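Long-range contacts in DUF917 domain-containing protein (Chromobacterium violaceum, PDB 2O3I), which is of unknown function but carries the paired N- and C-terminal domains of the S-Me-THD-like (DUF917) family, and forms a two-chain assembly: residues A66-P71 against M190-L195; G82-A87 against S118-K123; L144-A149 against A207-S212; P153-L158 against C165-V170. The protein carries 2 engineered substitutions. All coordinates share one frame; numbering follows the deposited sequence.

Overall arrangement
All four contacts gather round one mixed sheet in which strands 61-69, 203-211, 156-159 and 165-171 lie side by side. Contacts 1 and 4 are the nearest pair, their centres about 12 Å apart; Leu158 of contact 4 packs on Leu191, Ile194 and Leu195 of contact 1, and both reach the second subunit. Contact 3, about 13 Å from contact 4 between centres, is tied to it where Ala207 O lies 2.7 Å from Phe157 N, a probable hydrogen bond. Contact 2 lies about 16 Å from contact 1 between centres and meets it where Pro83 packs on Ala66 and Tyr67. Along the chain, contacts 2 and 4 are nested inside the loop closed by contact 1.

Contact 1: A66-P71 against M190-L195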
loop_
_atom_site.group_PDB
_atom_site.type_symbol
_atom_site.label_atom_id
_atom_site.label_comp_id
_atom_site.label_asym_id
_atom_site.label_seq_id
_atom_site.Cartn_x
_atom_site.Cartn_y
_atom_site.Cartn_z
ATOM N N ALA A 66 -15.274 -4.897 -8.594
ATOM C CA ALA A 66 -16.083 -3.996 -7.781
ATOM C C ALA A 66 -15.470 -2.615 -7.591
ATOM O O ALA A 66 -14.415 -2.289 -8.142
ATOM C CB ALA A 66 -16.332 -4.625 -6.408
ATOM N N TYR A 67 -16.172 -1.803 -6.815
ATOM C CA TYR A 67 -15.715 -0.472 -6.465
ATOM C C TYR A 67 -15.340 -0.614 -4.992
ATOM O O TYR A 67 -15.960 -1.377 -4.257
ATOM C CB TYR A 67 -16.844 0.552 -6.633
ATOM C CG TYR A 67 -16.695 1.453 -7.837
ATOM C CD1 TYR A 67 -17.755 1.635 -8.726
ATOM C CD2 TYR A 67 -15.511 2.145 -8.075
ATOM C CE1 TYR A 67 -17.644 2.481 -9.820
ATOM C CE2 TYR A 67 -15.386 3.004 -9.174
ATOM C CZ TYR A 67 -16.461 3.165 -10.041
ATOM O OH TYR A 67 -16.358 4.013 -11.122
HETATM N N MSE A 68 -14.309 0.107 -4.574
HETATM C CA MSE A 68 -13.838 0.056 -3.194
HETATM C C MSE A 68 -13.451 1.476 -2.757
HETATM O O MSE A 68 -13.004 2.289 -3.575
HETATM C CB MSE A 68 -12.626 -0.890 -3.107
HETATM C CG MSE A 68 -11.997 -1.043 -1.727
HETATM SE SE MSE A 68 -10.335 -2.088 -1.770
HETATM C CE MSE A 68 -10.810 -3.486 -0.521
ATOM N N GLY A 69 -13.643 1.781 -1.478
ATOM C CA GLY A 69 -13.290 3.101 -0.987
ATOM C C GLY A 69 -14.410 3.858 -0.300
ATOM O O GLY A 69 -15.428 3.279 0.084
ATOM N N ALA A 70 -14.212 5.167 -0.158
ATOM C CA ALA A 70 -15.176 6.054 0.491
ATOM C C ALA A 70 -16.433 6.299 -0.345
ATOM O O ALA A 70 -16.347 6.696 -1.508
ATOM C CB ALA A 70 -14.508 7.383 0.807
ATOM N N PRO A 71 -17.622 6.066 0.243
ATOM C CA PRO A 71 -18.883 6.275 -0.475
ATOM C C PRO A 71 -19.026 7.698 -1.003
ATOM O O PRO A 71 -19.581 7.913 -2.076
ATOM C CB PRO A 71 -19.936 5.938 0.576
ATOM C CG PRO A 71 -19.271 4.847 1.357
ATOM C CD PRO A 71 -17.869 5.408 1.542
HETATM N N MSE A 190 -3.872 -3.675 2.968
HETATM C CA MSE A 190 -2.934 -2.967 2.111
HETATM C C MSE A 190 -3.594 -2.245 0.942
HETATM O O MSE A 190 -3.086 -1.224 0.471
HETATM C CB MSE A 190 -1.880 -3.937 1.594
HETATM C CG MSE A 190 -1.066 -4.563 2.701
HETATM SE SE MSE A 190 0.243 -5.790 2.024
HETATM C CE MSE A 190 1.102 -6.275 3.688
ATOM N N LEU A 191 -4.728 -2.769 0.486
ATOM C CA LEU A 191 -5.441 -2.175 -0.635
ATOM C C LEU A 191 -6.094 -0.847 -0.275
ATOM O O LEU A 191 -5.948 0.142 -0.994
ATOM C CB LEU A 191 -6.514 -3.138 -1.153
ATOM C CG LEU A 191 -6.059 -4.450 -1.801
ATOM C CD1 LEU A 191 -7.274 -5.303 -2.096
ATOM C CD2 LEU A 191 -5.294 -4.171 -3.076
ATOM N N ARG A 192 -6.804 -0.821 0.844
ATOM C CA ARG A 192 -7.500 0.389 1.256
ATOM C C ARG A 192 -6.628 1.637 1.423
ATOM O O ARG A 192 -7.023 2.728 1.018
ATOM C CB ARG A 192 -8.308 0.113 2.532
ATOM C CG ARG A 192 -9.435 -0.907 2.325
ATOM C CD ARG A 192 -10.306 -1.072 3.569
ATOM N NE ARG A 192 -11.317 -2.120 3.422
ATOM C CZ ARG A 192 -12.380 -2.049 2.624
ATOM N NH1 ARG A 192 -12.595 -0.969 1.884
ATOM N NH2 ARG A 192 -13.228 -3.066 2.560
ATOM N N PRO A 193 -5.435 1.505 2.022
ATOM C CA PRO A 193 -4.603 2.705 2.177
ATOM C C PRO A 193 -4.128 3.270 0.838
ATOM O O PRO A 193 -4.000 4.483 0.674
ATOM C CB PRO A 193 -3.448 2.210 3.044
ATOM C CG PRO A 193 -4.095 1.145 3.875
ATOM C CD PRO A 193 -4.918 0.402 2.850
ATOM N N ILE A 194 -3.866 2.378 -0.111
ATOM C CA ILE A 194 -3.413 2.775 -1.437
ATOM C C ILE A 194 -4.450 3.676 -2.100
ATOM O O ILE A 194 -4.105 4.587 -2.850
ATOM C CB ILE A 194 -3.150 1.528 -2.314
ATOM C CG1 ILE A 194 -1.936 0.771 -1.768
ATOM C CG2 ILE A 194 -2.934 1.931 -3.765
ATOM C CD1 ILE A 194 -1.685 -0.555 -2.416
ATOM N N LEU A 195 -5.721 3.424 -1.814
ATOM C CA LEU A 195 -6.794 4.225 -2.388
ATOM C C LEU A 195 -6.852 5.636 -1.792
ATOM O O LEU A 195 -7.493 6.523 -2.356
ATOM C CB LEU A 195 -8.146 3.523 -2.194
ATOM C CG LEU A 195 -8.370 2.218 -2.969
ATOM C CD1 LEU A 195 -9.721 1.622 -2.602
ATOM C CD2 LEU A 195 -8.296 2.494 -4.461
#
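Met68, near the end of central strand 61-69, packs against Leu191, Arg192 and Leu195, near the C-terminal end of helix 183-194, in a helix-on-sheet layer contact. The axes of strand 66-69 and helix 190-194 pass 8.6 Å apart at 73°, so this part of the helix runs steeply across the strand. Met68, a selenomethionine, does most of the touching. Its CG stands anti to the backbone N (chi1 179°), and the side chain crosses each of its three partners at about a right angle. Leu195 CD1 comes closest, 3.6 Å from Met68 CG and 3.5 Å from Met68 O. Farther out, Met68 SE lies 4.0 Å from Leu191 CB. A bend at chi3 (-123°) sets CE over the centre of one face of the Arg192 guanidinium, 3.8 Å above its plane. No hydrogen bond joins the segments; the contact is made by apolar packing and by the methyl over the guanidinium, whose charge is met by a salt bridge to Glu188 one turn earlier in the helix. At the backbone angles of Gly69, a CB would be pressed against the carbonyl O of Met68. Around this contact, strand 61-69 is bonded through Ala66 and Met68 to Leu206 and Gly204 of strand 203-211, Leu158 of strand 156-159 packs against Leu191, Ile194 and Leu195, and Ile194 touches Met190 of the second subunit.

Contact 2: G82-A87 against S118-K123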
loop_
_atom_site.group_PDB
_atom_site.type_symbol
_atom_site.label_atom_id
_atom_site.label_comp_id
_atom_site.label_asym_id
_atom_site.label_seq_id
_atom_site.Cartn_x
_atom_site.Cartn_y
_atom_site.Cartn_z
ATOM N N GLY A 82 -12.994 2.906 -13.312
ATOM C CA GLY A 82 -12.085 2.149 -12.463
ATOM C C GLY A 82 -12.247 0.642 -12.589
ATOM O O GLY A 82 -11.285 -0.054 -12.914
ATOM N N PRO A 83 -13.449 0.104 -12.319
ATOM C CA PRO A 83 -13.685 -1.340 -12.423
ATOM C C PRO A 83 -13.402 -1.874 -13.829
ATOM O O PRO A 83 -12.830 -2.950 -13.991
ATOM C CB PRO A 83 -15.156 -1.475 -12.030
ATOM C CG PRO A 83 -15.315 -0.399 -11.007
ATOM C CD PRO A 83 -14.584 0.770 -11.653
ATOM N N VAL A 84 -13.812 -1.123 -14.843
ATOM C CA VAL A 84 -13.574 -1.535 -16.221
ATOM C C VAL A 84 -12.065 -1.654 -16.458
ATOM O O VAL A 84 -11.576 -2.641 -17.024
ATOM C CB VAL A 84 -14.176 -0.512 -17.216
ATOM C CG1 VAL A 84 -13.684 -0.796 -18.620
ATOM C CG2 VAL A 84 -15.690 -0.577 -17.180
ATOM N N GLU A 85 -11.323 -0.653 -16.002
ATOM C CA GLU A 85 -9.876 -0.656 -16.182
ATOM C C GLU A 85 -9.200 -1.784 -15.389
ATOM O O GLU A 85 -8.225 -2.380 -15.856
ATOM C CB GLU A 85 -9.295 0.697 -15.770
ATOM C CG GLU A 85 -7.947 0.984 -16.393
ATOM C CD GLU A 85 -8.035 1.155 -17.898
ATOM O OE1 GLU A 85 -7.162 0.616 -18.610
ATOM O OE2 GLU A 85 -8.974 1.835 -18.366
ATOM N N ALA A 86 -9.719 -2.078 -14.197
ATOM C CA ALA A 86 -9.163 -3.147 -13.355
ATOM C C ALA A 86 -9.410 -4.511 -13.997
ATOM O O ALA A 86 -8.518 -5.367 -14.035
ATOM C CB ALA A 86 -9.794 -3.106 -11.949
ATOM N N ALA A 87 -10.627 -4.709 -14.493
ATOM C CA ALA A 87 -10.991 -5.963 -15.141
ATOM C C ALA A 87 -10.170 -6.158 -16.420
ATOM O O ALA A 87 -9.860 -7.284 -16.802
ATOM C CB ALA A 87 -12.498 -5.982 -15.452
ATOM N N SER A 118 -22.320 -5.900 -13.762
ATOM C CA SER A 118 -23.111 -5.882 -14.978
ATOM C C SER A 118 -22.577 -4.875 -16.001
ATOM O O SER A 118 -22.439 -5.181 -17.184
ATOM C CB SER A 118 -24.567 -5.562 -14.642
ATOM O OG SER A 118 -25.152 -6.600 -13.870
ATOM N N LEU A 119 -22.277 -3.672 -15.538
ATOM C CA LEU A 119 -21.778 -2.641 -16.420
ATOM C C LEU A 119 -20.423 -3.022 -17.006
ATOM O O LEU A 119 -20.158 -2.760 -18.184
ATOM C CB LEU A 119 -21.692 -1.306 -15.672
ATOM C CG LEU A 119 -23.032 -0.741 -15.181
ATOM C CD1 LEU A 119 -22.802 0.597 -14.486
ATOM C CD2 LEU A 119 -23.993 -0.585 -16.361
ATOM N N VAL A 120 -19.574 -3.646 -16.192
ATOM C CA VAL A 120 -18.258 -4.056 -16.654
ATOM C C VAL A 120 -18.365 -5.148 -17.725
ATOM O O VAL A 120 -17.664 -5.101 -18.742
ATOM C CB VAL A 120 -17.387 -4.555 -15.482
ATOM C CG1 VAL A 120 -16.101 -5.173 -16.016
ATOM C CG2 VAL A 120 -17.059 -3.393 -14.544
ATOM N N ALA A 121 -19.244 -6.119 -17.500
ATOM C CA ALA A 121 -19.448 -7.208 -18.452
ATOM C C ALA A 121 -19.952 -6.658 -19.795
ATOM O O ALA A 121 -19.476 -7.052 -20.859
ATOM C CB ALA A 121 -20.451 -8.216 -17.887
ATOM N N ALA A 122 -20.916 -5.747 -19.735
ATOM C CA ALA A 122 -21.475 -5.134 -20.938
ATOM C C ALA A 122 -20.390 -4.391 -21.701
ATOM O O ALA A 122 -20.349 -4.413 -22.927
ATOM C CB ALA A 122 -22.590 -4.166 -20.561
ATOM N N LYS A 123 -19.511 -3.731 -20.956
ATOM C CA LYS A 123 -18.422 -2.961 -21.529
ATOM C C LYS A 123 -17.319 -3.816 -22.157
ATOM O O LYS A 123 -16.749 -3.452 -23.185
ATOM C CB LYS A 123 -17.820 -2.066 -20.443
ATOM C CG LYS A 123 -16.588 -1.272 -20.865
ATOM C CD LYS A 123 -16.912 -0.227 -21.926
ATOM C CE LYS A 123 -15.704 0.657 -22.234
ATOM N NZ LYS A 123 -16.028 1.614 -23.315
#
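Val120 on helix 111-124 packs against Pro83, Val84 and Ala87 on helix 81-96, an apolar helix-helix contact between two neighbouring helices on one face of the mixed sheet. The short axes of 82-87 and 118-123 approach to 9.4 Å and cross at -57°, with Val84 and Val120 nearest in the backbone, their CA atoms 5.3 Å apart. Val120 spreads its two methyls over the other helix. CG1, anti to its backbone N (chi1 171°), meets Ala87 CB at 3.7 Å, while CG2 reaches Pro83 CB at 3.7 Å. The two valines slide past each other in opposite directions, Val84 CG2 being 4.1 Å from Val120 CG2. Lys123 adds its aliphatic part: its CG lies 3.7 Å from Val84 CG1, the two side chains crossing at about a right angle. A bend at chi2 (66°) turns CD aside; farther on, NZ is hydrogen-bonded to the backbone O of Tyr43 and makes a cation-pi contact with its ring. No hydrogen bond joins the two segments; the touching groups are methyls, a proline ring and the lysine's methylenes. Pro83 also rests on Val65 and Tyr67 of strand 61-69. Helix 81-96 links parallel strands 61-69 and 101-105, and helix 111-124 links 101-105 to 127-129, so the pair belongs to two successive beta-alpha-beta crossovers, an alpha/beta arrangement in the parallel part of the sheet.

Contact 3: L144-A149 against A207-S212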
loop_
_atom_site.group_PDB
_atom_site.type_symbol
_atom_site.label_atom_id
_atom_site.label_comp_id
_atom_site.label_asym_id
_atom_site.label_seq_id
_atom_site.Cartn_x
_atom_site.Cartn_y
_atom_site.Cartn_z
ATOM N N LEU A 144 -16.114 -13.553 2.718
ATOM C CA LEU A 144 -16.621 -13.976 1.416
ATOM C C LEU A 144 -16.133 -15.391 1.136
ATOM O O LEU A 144 -15.026 -15.756 1.532
ATOM C CB LEU A 144 -16.136 -13.034 0.312
ATOM C CG LEU A 144 -16.598 -11.583 0.439
ATOM C CD1 LEU A 144 -16.067 -10.774 -0.730
ATOM C CD2 LEU A 144 -18.122 -11.535 0.475
ATOM N N THR A 145 -16.950 -16.186 0.452
ATOM C CA THR A 145 -16.578 -17.570 0.158
ATOM C C THR A 145 -15.298 -17.726 -0.661
ATOM O O THR A 145 -14.648 -18.778 -0.605
ATOM C CB THR A 145 -17.736 -18.315 -0.535
ATOM O OG1 THR A 145 -18.191 -17.573 -1.668
ATOM C CG2 THR A 145 -18.886 -18.494 0.435
ATOM N N TYR A 146 -14.930 -16.680 -1.404
ATOM C CA TYR A 146 -13.713 -16.699 -2.217
ATOM C C TYR A 146 -12.521 -16.974 -1.301
ATOM O O TYR A 146 -11.648 -17.793 -1.611
ATOM C CB TYR A 146 -13.493 -15.342 -2.912
ATOM C CG TYR A 146 -14.639 -14.851 -3.770
ATOM C CD1 TYR A 146 -14.917 -15.432 -5.009
ATOM C CD2 TYR A 146 -15.446 -13.802 -3.341
ATOM C CE1 TYR A 146 -15.976 -14.976 -5.799
ATOM C CE2 TYR A 146 -16.502 -13.338 -4.120
ATOM C CZ TYR A 146 -16.766 -13.928 -5.346
ATOM O OH TYR A 146 -17.831 -13.481 -6.100
ATOM N N ALA A 147 -12.490 -16.274 -0.171
ATOM C CA ALA A 147 -11.416 -16.426 0.800
ATOM C C ALA A 147 -11.427 -17.804 1.481
ATOM O O ALA A 147 -10.372 -18.406 1.698
ATOM C CB ALA A 147 -11.504 -15.315 1.847
ATOM N N ALA A 148 -12.613 -18.302 1.813
ATOM C CA ALA A 148 -12.739 -19.603 2.465
ATOM C C ALA A 148 -12.288 -20.729 1.539
ATOM O O ALA A 148 -11.628 -21.684 1.975
ATOM C CB ALA A 148 -14.187 -19.833 2.905
ATOM N N ALA A 149 -12.655 -20.617 0.265
ATOM C CA ALA A 149 -12.290 -21.611 -0.732
ATOM C C ALA A 149 -10.791 -21.567 -1.013
ATOM O O ALA A 149 -10.257 -22.433 -1.694
ATOM C CB ALA A 149 -13.064 -21.371 -2.020
ATOM N N ALA A 207 -10.144 -5.521 -8.937
ATOM C CA ALA A 207 -10.275 -6.764 -9.678
ATOM C C ALA A 207 -9.307 -7.746 -9.030
ATOM O O ALA A 207 -8.087 -7.535 -9.033
ATOM C CB ALA A 207 -9.926 -6.555 -11.153
HETATM N N MSE A 208 -9.856 -8.812 -8.457
HETATM C CA MSE A 208 -9.035 -9.818 -7.795
HETATM C C MSE A 208 -9.722 -11.179 -7.825
HETATM O O MSE A 208 -10.834 -11.315 -8.344
HETATM C CB MSE A 208 -8.746 -9.395 -6.342
HETATM C CG MSE A 208 -9.979 -9.248 -5.450
HETATM SE SE MSE A 208 -9.537 -8.534 -3.694
HETATM C CE MSE A 208 -8.867 -10.150 -2.864
ATOM N N TRP A 209 -9.046 -12.184 -7.278
ATOM C CA TRP A 209 -9.582 -13.538 -7.234
ATOM C C TRP A 209 -9.885 -14.132 -8.620
ATOM O O TRP A 209 -10.962 -14.689 -8.864
ATOM C CB TRP A 209 -10.833 -13.578 -6.338
ATOM C CG TRP A 209 -10.512 -13.618 -4.852
ATOM C CD1 TRP A 209 -9.521 -14.345 -4.250
ATOM C CD2 TRP A 209 -11.226 -12.969 -3.793
ATOM N NE1 TRP A 209 -9.576 -14.194 -2.888
ATOM C CE2 TRP A 209 -10.614 -13.357 -2.576
ATOM C CE3 TRP A 209 -12.327 -12.101 -3.751
ATOM C CZ2 TRP A 209 -11.062 -12.907 -1.327
ATOM C CZ3 TRP A 209 -12.777 -11.650 -2.508
ATOM C CH2 TRP A 209 -12.144 -12.056 -1.313
HETATM N N MSE A 210 -8.928 -14.005 -9.528
HETATM C CA MSE A 210 -9.082 -14.570 -10.861
HETATM C C MSE A 210 -9.256 -16.080 -10.681
HETATM O O MSE A 210 -8.540 -16.705 -9.894
HETATM C CB MSE A 210 -7.843 -14.280 -11.703
HETATM C CG MSE A 210 -7.644 -12.812 -12.037
HETATM SE SE MSE A 210 -6.024 -12.529 -13.071
HETATM C CE MSE A 210 -4.804 -12.240 -11.592
HETATM N N MSE A 211 -10.206 -16.669 -11.402
HETATM C CA MSE A 211 -10.460 -18.099 -11.267
HETATM C C MSE A 211 -10.673 -18.842 -12.583
HETATM O O MSE A 211 -11.182 -18.285 -13.562
HETATM C CB MSE A 211 -11.696 -18.330 -10.387
HETATM C CG MSE A 211 -11.608 -17.708 -8.993
HETATM SE SE MSE A 211 -13.357 -17.539 -8.138
HETATM C CE MSE A 211 -12.830 -17.514 -6.315
ATOM N N SER A 212 -10.289 -20.114 -12.579
ATOM C CA SER A 212 -10.472 -20.987 -13.724
ATOM C C SER A 212 -11.833 -21.609 -13.441
ATOM O O SER A 212 -12.307 -21.551 -12.311
ATOM C CB SER A 212 -9.392 -22.057 -13.748
#
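Short helix 145-148 lies beside the end of strand 203-211, the CA atoms of Tyr146 and Trp209 being 7.2 Å apart, the nearest across the two segments. It is a helix-on-sheet contact dominated by aromatic packing and a Met-aromatic contact. Trp209 adopts a left-handed backbone conformation, although its neighbours are extended, and directs its indole at the helix. Tyr146 comes over one indole face with its CB, 3.4 Å from the centroid of the six-membered ring and 11° off the normal, a CH-pi contact. Beyond it the Tyr146 ring is nearly parallel to that six-membered ring, the planes 23° apart, but slid aside, with centroids 4.9 Å apart and little overlap. Anti to its carbonyl carbon (chi1 -56°), Tyr146 CG starts the ring alongside the indole, 3.6 Å from Trp209 CE3; at the far end, Tyr146 OH is hydrogen-bonded to Ala106 O. At the ring edge lies Met211, a selenomethionine with an extended chain; its SE is 5.3 Å from the Tyr146 ring centroid, while CE lies near the ring plane beside CD1. Leu144, at the N-cap position, puts CD1 3.8 Å from Trp209 CZ3, and Ala147 CB stands 4.0 Å from Trp209 CZ2. No hydrogen bond links the segments. The indole is gripped from both sides: on the face opposite Tyr146 CB, Met208 CE lies 3.6 Å above its plane, over the ring centre.

Contact 4: P153-L158 against C165-V170; sequences PTPAFL and CVELGV
Phe157 and Glu167 lie side by side and point the same way, a non-hydrogen-bonded pair of the antiparallel beta hairpin formed by strands 156-159 and 165-171. The Glu167 carboxylate approaches the rim of the Phe157 ring, OE1 being 3.4 Å from CE1 near the ring plane, while ring and carboxylate planes are turned 75° apart. Glu167 CG is anti to its backbone N (chi1 -177°), and the chain stays extended past Phe157; OE2 lies 3.9 Å from Pro155 CB and forms a salt bridge with Arg93 of helix 81-96. The other face of the hairpin carries Ala156 opposite Leu168 and Leu158 opposite Val166, both hydrogen-bonded pairs whose CB atoms stand side by side on that face, 4.4 Å apart. Each pair is closed by two backbone bonds, Ala156 with Leu168 and Leu158 with Val166. Thr154 and Val170 both pack on Val187 of helix 183-194. On its other edge strand 165-171 pairs antiparallel with a strand of the second subunit, so the sheet runs on across the interface. Before the cis peptide bond that precedes Pro155, and beyond the last bridge, the Thr154 hydroxyl takes a backbone N-H of the partner strand: Val170 N donates to Thr154 OG1 at 3.1 Å and 171°, and a water 2.6 Å from the same OG1 donates weakly to Val170 O.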
loop_
_atom_site.group_PDB
_atom_site.type_symbol
_atom_site.label_atom_id
_atom_site.label_comp_id
_atom_site.label_asym_id
_atom_site.label_seq_id
_atom_site.Cartn_x
_atom_site.Cartn_y
_atom_site.Cartn_z
ATOM N N PRO A 153 -5.809 -14.479 -3.554
ATOM C CA PRO A 153 -6.362 -13.122 -3.600
ATOM C C PRO A 153 -5.632 -12.165 -4.535
ATOM O O PRO A 153 -6.204 -11.163 -4.971
ATOM C CB PRO A 153 -6.284 -12.673 -2.140
ATOM C CG PRO A 153 -5.034 -13.338 -1.665
ATOM C CD PRO A 153 -5.179 -14.741 -2.245
ATOM N N THR A 154 -4.370 -12.464 -4.832
ATOM C CA THR A 154 -3.583 -11.611 -5.715
ATOM C C THR A 154 -3.060 -12.457 -6.868
ATOM O O THR A 154 -3.002 -13.676 -6.773
ATOM C CB THR A 154 -2.379 -10.988 -4.984
ATOM O OG1 THR A 154 -1.432 -12.014 -4.676
ATOM C CG2 THR A 154 -2.818 -10.318 -3.699
ATOM N N PRO A 155 -2.659 -11.819 -7.974
ATOM C CA PRO A 155 -2.639 -10.383 -8.252
ATOM C C PRO A 155 -3.973 -9.675 -8.055
ATOM O O PRO A 155 -5.026 -10.175 -8.464
ATOM C CB PRO A 155 -2.186 -10.324 -9.707
ATOM C CG PRO A 155 -1.355 -11.549 -9.863
ATOM C CD PRO A 155 -2.184 -12.577 -9.142
ATOM N N ALA A 156 -3.919 -8.506 -7.422
ATOM C CA ALA A 156 -5.110 -7.696 -7.197
ATOM C C ALA A 156 -4.892 -6.417 -8.012
ATOM O O ALA A 156 -3.778 -5.893 -8.065
ATOM C CB ALA A 156 -5.259 -7.365 -5.727
ATOM N N PHE A 157 -5.940 -5.922 -8.658
ATOM C CA PHE A 157 -5.789 -4.721 -9.463
ATOM C C PHE A 157 -6.696 -3.590 -8.986
ATOM O O PHE A 157 -7.901 -3.770 -8.848
ATOM C CB PHE A 157 -6.093 -5.038 -10.936
ATOM C CG PHE A 157 -5.244 -6.145 -11.519
ATOM C CD1 PHE A 157 -3.902 -5.926 -11.842
ATOM C CD2 PHE A 157 -5.779 -7.410 -11.724
ATOM C CE1 PHE A 157 -3.103 -6.961 -12.362
ATOM C CE2 PHE A 157 -4.997 -8.450 -12.239
ATOM C CZ PHE A 157 -3.653 -8.224 -12.559
ATOM N N LEU A 158 -6.095 -2.434 -8.710
ATOM C CA LEU A 158 -6.830 -1.242 -8.297
ATOM C C LEU A 158 -6.664 -0.234 -9.430
ATOM O O LEU A 158 -5.559 -0.031 -9.929
ATOM C CB LEU A 158 -6.262 -0.665 -7.003
ATOM C CG LEU A 158 -6.558 -1.440 -5.725
ATOM C CD1 LEU A 158 -5.761 -0.814 -4.583
ATOM C CD2 LEU A 158 -8.053 -1.425 -5.427
ATOM N N CYS A 165 -3.438 2.599 -12.873
ATOM C CA CYS A 165 -3.652 1.200 -12.506
ATOM C C CYS A 165 -2.532 0.740 -11.583
ATOM O O CYS A 165 -1.355 0.966 -11.857
ATOM C CB CYS A 165 -3.687 0.299 -13.749
ATOM S SG CYS A 165 -3.733 -1.492 -13.386
ATOM N N VAL A 166 -2.907 0.100 -10.483
ATOM C CA VAL A 166 -1.944 -0.395 -9.514
ATOM C C VAL A 166 -2.170 -1.887 -9.298
ATOM O O VAL A 166 -3.313 -2.340 -9.173
ATOM C CB VAL A 166 -2.086 0.334 -8.148
ATOM C CG1 VAL A 166 -1.085 -0.218 -7.152
ATOM C CG2 VAL A 166 -1.867 1.823 -8.325
ATOM N N GLU A 167 -1.083 -2.651 -9.268
ATOM C CA GLU A 167 -1.180 -4.083 -9.040
ATOM C C GLU A 167 -0.563 -4.422 -7.687
ATOM O O GLU A 167 0.448 -3.838 -7.282
ATOM C CB GLU A 167 -0.459 -4.855 -10.137
ATOM C CG GLU A 167 -0.579 -6.358 -9.985
ATOM C CD GLU A 167 0.244 -7.121 -11.006
ATOM O OE1 GLU A 167 0.260 -6.720 -12.191
ATOM O OE2 GLU A 167 0.865 -8.129 -10.625
ATOM N N LEU A 168 -1.169 -5.370 -6.990
ATOM C CA LEU A 168 -0.662 -5.765 -5.691
ATOM C C LEU A 168 -0.586 -7.283 -5.577
ATOM O O LEU A 168 -1.552 -7.985 -5.859
ATOM C CB LEU A 168 -1.564 -5.187 -4.596
ATOM C CG LEU A 168 -1.108 -5.138 -3.134
ATOM C CD1 LEU A 168 -1.221 -6.498 -2.513
ATOM C CD2 LEU A 168 0.311 -4.602 -3.038
ATOM N N GLY A 169 0.583 -7.777 -5.181
ATOM C CA GLY A 169 0.782 -9.205 -5.006
ATOM C C GLY A 169 1.199 -9.461 -3.571
ATOM O O GLY A 169 2.033 -8.734 -3.034
ATOM N N VAL A 170 0.613 -10.471 -2.934
ATOM C CA VAL A 170 0.958 -10.797 -1.551
ATOM C C VAL A 170 1.245 -12.279 -1.331
ATOM O O VAL A 170 0.443 -13.148 -1.686
ATOM C CB VAL A 170 -0.159 -10.387 -0.559
ATOM C CG1 VAL A 170 0.189 -10.869 0.843
ATOM C CG2 VAL A 170 -0.328 -8.878 -0.551
HETATM O O HOH W 1 -2.018 -14.275 -3.589
#